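Local coordinates for peptide chain release factor RF2 (PDB 2IHR), which directs termination of translation at UGA and UAA stop codons, releasing the finished peptide from the ribosome, at residues 16-30 with 41-55. Sequence-based numbering, arbitrary orientation.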
# COMPACT_ATOMS: atom_id res chain seq x y z
N ILE A 16 -17.05 -16.86 -8.86
CA ILE A 16 -18.17 -17.47 -8.12
C ILE A 16 -18.59 -18.84 -8.63
O ILE A 16 -19.65 -19.34 -8.27
CB ILE A 16 -19.44 -16.59 -8.12
CG1 ILE A 16 -20.08 -16.60 -9.52
CG2 ILE A 16 -19.11 -15.20 -7.61
CD1 ILE A 16 -19.11 -16.43 -10.70
N PHE A 17 -17.77 -19.44 -9.49
CA PHE A 17 -18.07 -20.77 -10.00
C PHE A 17 -16.96 -21.71 -9.56
O PHE A 17 -17.14 -22.92 -9.48
CB PHE A 17 -18.20 -20.74 -11.53
CG PHE A 17 -19.63 -20.60 -12.01
CD1 PHE A 17 -20.59 -21.56 -11.67
CD2 PHE A 17 -20.01 -19.52 -12.80
CE1 PHE A 17 -21.91 -21.44 -12.12
CE2 PHE A 17 -21.33 -19.40 -13.25
CZ PHE A 17 -22.28 -20.36 -12.91
N ASP A 18 -15.80 -21.12 -9.26
CA ASP A 18 -14.64 -21.87 -8.80
C ASP A 18 -14.61 -21.80 -7.27
O ASP A 18 -14.16 -22.74 -6.60
CB ASP A 18 -13.35 -21.27 -9.37
CG ASP A 18 -12.10 -22.01 -8.90
OD1 ASP A 18 -11.93 -22.20 -7.68
OD2 ASP A 18 -11.28 -22.40 -9.77
N ILE A 19 -15.07 -20.68 -6.73
CA ILE A 19 -15.11 -20.46 -5.29
C ILE A 19 -16.19 -21.31 -4.58
O ILE A 19 -16.04 -21.62 -3.40
CB ILE A 19 -15.30 -18.95 -4.97
CG1 ILE A 19 -14.05 -18.16 -5.41
CG2 ILE A 19 -15.57 -18.74 -3.48
CD1 ILE A 19 -12.70 -18.67 -4.87
N PRO A 20 -17.27 -21.68 -5.29
CA PRO A 20 -18.33 -22.49 -4.66
C PRO A 20 -17.91 -23.96 -4.52
O PRO A 20 -18.65 -24.78 -3.99
CB PRO A 20 -19.51 -22.33 -5.62
CG PRO A 20 -18.83 -22.24 -6.94
CD PRO A 20 -17.70 -21.27 -6.64
N GLN A 21 -16.71 -24.27 -5.01
CA GLN A 21 -16.21 -25.63 -4.94
C GLN A 21 -15.05 -25.78 -3.96
O GLN A 21 -14.82 -26.86 -3.42
CB GLN A 21 -15.77 -26.10 -6.33
CG GLN A 21 -16.87 -26.00 -7.38
CD GLN A 21 -18.20 -26.49 -6.85
OE1 GLN A 21 -18.28 -27.54 -6.22
NE2 GLN A 21 -19.25 -25.72 -7.12
N LYS A 22 -14.32 -24.69 -3.72
CA LYS A 22 -13.18 -24.71 -2.79
C LYS A 22 -13.65 -24.57 -1.34
O LYS A 22 -12.88 -24.81 -0.40
CB LYS A 22 -12.20 -23.58 -3.13
CG LYS A 22 -11.05 -23.39 -2.14
CD LYS A 22 -10.15 -24.61 -2.04
CE LYS A 22 -8.96 -24.33 -1.13
NZ LYS A 22 -8.08 -25.52 -0.98
N GLU A 23 -14.91 -24.18 -1.17
CA GLU A 23 -15.50 -24.01 0.16
C GLU A 23 -15.75 -25.36 0.86
O GLU A 23 -15.43 -25.51 2.04
CB GLU A 23 -16.80 -23.22 0.03
CG GLU A 23 -17.78 -23.76 -1.00
CD GLU A 23 -18.75 -24.78 -0.44
OE1 GLU A 23 -19.42 -25.47 -1.25
OE2 GLU A 23 -18.86 -24.90 0.80
N THR A 24 -16.31 -26.32 0.12
CA THR A 24 -16.58 -27.66 0.66
C THR A 24 -15.29 -28.49 0.66
O THR A 24 -15.33 -29.72 0.71
CB THR A 24 -17.66 -28.44 -0.17
OG1 THR A 24 -17.37 -28.37 -1.57
CG2 THR A 24 -19.06 -27.89 0.09
N ARG A 25 -14.16 -27.79 0.61
CA ARG A 25 -12.84 -28.43 0.60
C ARG A 25 -12.06 -28.08 1.86
O ARG A 25 -11.43 -28.95 2.47
CB ARG A 25 -12.03 -27.97 -0.62
CG ARG A 25 -12.57 -28.45 -1.94
CD ARG A 25 -11.78 -27.89 -3.09
NE ARG A 25 -12.39 -28.25 -4.36
CZ ARG A 25 -12.01 -27.75 -5.54
NH1 ARG A 25 -11.02 -26.86 -5.59
NH2 ARG A 25 -12.63 -28.13 -6.65
N LEU A 26 -12.09 -26.81 2.24
CA LEU A 26 -11.39 -26.34 3.42
C LEU A 26 -11.94 -27.06 4.65
O LEU A 26 -11.28 -27.13 5.69
CB LEU A 26 -11.57 -24.83 3.57
CG LEU A 26 -11.24 -24.08 2.28
CD1 LEU A 26 -11.69 -22.65 2.39
CD2 LEU A 26 -9.75 -24.18 1.99
N LYS A 27 -13.14 -27.59 4.51
CA LYS A 27 -13.80 -28.32 5.59
C LYS A 27 -13.39 -29.79 5.67
O LYS A 27 -13.18 -30.30 6.77
CB LYS A 27 -15.32 -28.22 5.45
CG LYS A 27 -15.97 -27.25 6.44
CD LYS A 27 -17.50 -27.34 6.41
CE LYS A 27 -18.08 -26.87 5.08
NZ LYS A 27 -19.57 -26.87 5.07
N GLU A 28 -13.28 -30.47 4.53
CA GLU A 28 -12.91 -31.89 4.51
C GLU A 28 -11.50 -32.16 5.05
O GLU A 28 -11.28 -33.12 5.79
CB GLU A 28 -13.04 -32.45 3.08
CG GLU A 28 -13.19 -33.98 2.95
CD GLU A 28 -11.89 -34.75 3.19
OE1 GLU A 28 -11.57 -35.04 4.36
OE2 GLU A 28 -11.20 -35.07 2.20
N LEU A 29 -10.55 -31.31 4.68
CA LEU A 29 -9.17 -31.46 5.13
C LEU A 29 -9.11 -31.20 6.64
O LEU A 29 -8.22 -31.71 7.32
CB LEU A 29 -8.27 -30.47 4.37
CG LEU A 29 -6.93 -31.00 3.86
CD1 LEU A 29 -6.36 -30.04 2.82
CD2 LEU A 29 -5.97 -31.18 5.03
N GLU A 30 -10.07 -30.43 7.14
CA GLU A 30 -10.16 -30.09 8.56
C GLU A 30 -11.05 -31.08 9.33
O GLU A 30 -11.21 -30.96 10.55
CB GLU A 30 -10.74 -28.67 8.73
CG GLU A 30 -9.86 -27.56 8.17
CD GLU A 30 -8.75 -27.16 9.11
OE1 GLU A 30 -7.94 -28.03 9.48
OE2 GLU A 30 -8.68 -25.97 9.48
N ASP A 41 -0.89 -25.76 7.94
CA ASP A 41 -1.97 -25.85 6.95
C ASP A 41 -3.37 -25.78 7.59
O ASP A 41 -4.28 -25.17 7.02
CB ASP A 41 -1.82 -27.15 6.13
CG ASP A 41 -2.46 -27.06 4.75
OD1 ASP A 41 -3.70 -26.93 4.66
OD2 ASP A 41 -1.71 -27.13 3.74
N PRO A 42 -3.56 -26.39 8.77
CA PRO A 42 -4.84 -26.40 9.49
C PRO A 42 -5.29 -25.03 10.01
O PRO A 42 -6.48 -24.79 10.22
CB PRO A 42 -4.59 -27.36 10.65
CG PRO A 42 -3.58 -28.30 10.09
CD PRO A 42 -2.63 -27.36 9.39
N GLU A 43 -4.33 -24.13 10.21
CA GLU A 43 -4.60 -22.79 10.73
C GLU A 43 -5.14 -21.85 9.65
O GLU A 43 -5.79 -20.85 9.95
CB GLU A 43 -3.32 -22.20 11.34
CG GLU A 43 -2.47 -23.19 12.15
CD GLU A 43 -3.11 -23.60 13.47
OE1 GLU A 43 -4.27 -24.07 13.45
OE2 GLU A 43 -2.45 -23.47 14.52
N ALA A 44 -4.87 -22.17 8.38
CA ALA A 44 -5.32 -21.35 7.26
C ALA A 44 -6.38 -22.07 6.42
O ALA A 44 -6.47 -21.86 5.21
CB ALA A 44 -4.13 -20.96 6.38
N ALA A 45 -7.17 -22.92 7.07
CA ALA A 45 -8.24 -23.67 6.40
C ALA A 45 -9.60 -23.20 6.93
O ALA A 45 -10.63 -23.40 6.29
CB ALA A 45 -8.07 -25.17 6.64
N ARG A 46 -9.58 -22.57 8.10
CA ARG A 46 -10.78 -22.04 8.73
C ARG A 46 -10.88 -20.57 8.32
O ARG A 46 -11.97 -20.03 8.13
CB ARG A 46 -10.67 -22.15 10.26
CG ARG A 46 -11.88 -21.62 11.02
CD ARG A 46 -11.58 -21.48 12.52
NE ARG A 46 -10.49 -20.53 12.77
CZ ARG A 46 -10.55 -19.22 12.54
NH1 ARG A 46 -11.66 -18.68 12.04
NH2 ARG A 46 -9.50 -18.45 12.79
N LYS A 47 -9.72 -19.93 8.18
CA LYS A 47 -9.64 -18.53 7.77
C LYS A 47 -10.06 -18.43 6.30
O LYS A 47 -10.71 -17.47 5.90
CB LYS A 47 -8.20 -18.01 7.94
CG LYS A 47 -7.95 -16.62 7.35
CD LYS A 47 -6.51 -16.17 7.56
CE LYS A 47 -6.18 -14.92 6.74
NZ LYS A 47 -7.07 -13.77 7.05
N VAL A 48 -9.67 -19.44 5.52
CA VAL A 48 -10.01 -19.48 4.10
C VAL A 48 -11.44 -20.01 3.91
O VAL A 48 -11.99 -19.94 2.82
CB VAL A 48 -9.03 -20.38 3.30
CG1 VAL A 48 -7.63 -19.78 3.33
CG2 VAL A 48 -9.01 -21.78 3.89
N SER A 49 -12.03 -20.53 4.99
CA SER A 49 -13.39 -21.06 4.94
C SER A 49 -14.42 -19.94 5.08
O SER A 49 -15.63 -20.19 5.07
CB SER A 49 -13.59 -22.11 6.05
OG SER A 49 -14.82 -22.80 5.87
N GLN A 50 -13.94 -18.71 5.23
CA GLN A 50 -14.81 -17.54 5.34
C GLN A 50 -15.35 -17.31 3.93
O GLN A 50 -16.45 -16.78 3.75
CB GLN A 50 -14.00 -16.32 5.80
CG GLN A 50 -14.62 -15.54 6.95
CD GLN A 50 -14.45 -14.03 6.80
OE1 GLN A 50 -13.34 -13.54 6.57
NE2 GLN A 50 -15.54 -13.30 6.95
N GLU A 51 -14.54 -17.70 2.95
CA GLU A 51 -14.85 -17.58 1.53
C GLU A 51 -15.84 -18.69 1.19
O GLU A 51 -16.48 -18.68 0.14
CB GLU A 51 -13.56 -17.73 0.72
CG GLU A 51 -13.47 -16.89 -0.55
CD GLU A 51 -12.04 -16.67 -1.00
OE1 GLU A 51 -11.27 -16.01 -0.27
OE2 GLU A 51 -11.67 -17.17 -2.09
N ALA A 52 -15.94 -19.65 2.10
CA ALA A 52 -16.84 -20.77 1.95
C ALA A 52 -18.24 -20.27 2.28
O ALA A 52 -19.20 -20.58 1.57
CB ALA A 52 -16.45 -21.89 2.92
N ALA A 53 -18.34 -19.48 3.34
CA ALA A 53 -19.62 -18.94 3.79
C ALA A 53 -19.98 -17.60 3.14
O ALA A 53 -21.15 -17.26 3.01
CB ALA A 53 -19.59 -18.79 5.31
N ARG A 54 -18.96 -16.85 2.71
CA ARG A 54 -19.15 -15.54 2.09
C ARG A 54 -19.87 -15.54 0.75
O ARG A 54 -20.61 -14.60 0.45
CB ARG A 54 -17.79 -14.85 1.93
CG ARG A 54 -17.86 -13.49 1.26
CD ARG A 54 -16.51 -13.11 0.68
NE ARG A 54 -15.94 -14.19 -0.12
CZ ARG A 54 -16.58 -14.83 -1.10
NH1 ARG A 54 -17.82 -14.50 -1.43
NH2 ARG A 54 -15.98 -15.81 -1.76
N LEU A 55 -19.67 -16.58 -0.06
CA LEU A 55 -20.33 -16.63 -1.37
C LEU A 55 -21.85 -16.67 -1.25
O LEU A 55 -22.56 -16.04 -2.03
CB LEU A 55 -19.86 -17.85 -2.18
CG LEU A 55 -19.62 -17.55 -3.66
CD1 LEU A 55 -19.33 -18.84 -4.39
CD2 LEU A 55 -20.81 -16.85 -4.28
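Leu-55 meets Ile-16, Ile-19 and Pro-20 at one end of an irregular helical hairpin in the helical N-terminal part of RF2, far from the chain's centre. Its two arms run roughly opposite ways: helix 19-26, weakly bonded and kinked, and helix 50-54 lie at 130° to each other, their axes 8.1 Å apart at closest approach, and the ten residues linking the two segments are neither helix nor strand. The contact is mostly apolar, with no clear hydrogen bond across it. The two methyls of Leu-55 divide the work. CD1 of Leu-55 lies against Pro-20 CD (3.7 Å) and Ile-19 CG2. CD2 of Leu-55 faces Ile-16 CG2 at 4.1 Å. At mid-hairpin Glu-23 and Ala-52 bring the backbones close together, CB beside CB, but the model is too tight here for the spacing to be trusted. Further along, buried Leu-26 packs between Ala-45 and Val-48, though the fit of its branch ends against Val-48 is doubtful.

Polar groups flank this seam, meeting Ile-19 through nitrogen and oxygen. In Ile-19 a chi1 of -67° sets CG2 opposite the backbone N, which brings it to the edge of the Arg-54 guanidinium, 3.4 Å from NH2 and in its plane, while Ile-19 CD1 turns to Glu-51 OE2 (3.3 Å). Where the linking loop begins and ends, Glu-30 folds back at chi2 (-81°), laying its CG against Ala-45 CB at 3.4 Å and its acid group beside Pro-42, close to the acid of Asp-35. Cutting Glu-30 back to an alanine would probably uncover the Ala-45 methyl and Pro-42 and open a gap at this end of the hairpin. Of the two carboxylate oxygens, OE1 of Glu-30 is the one beside the proline ring, 3.6 Å from Pro-42 CB.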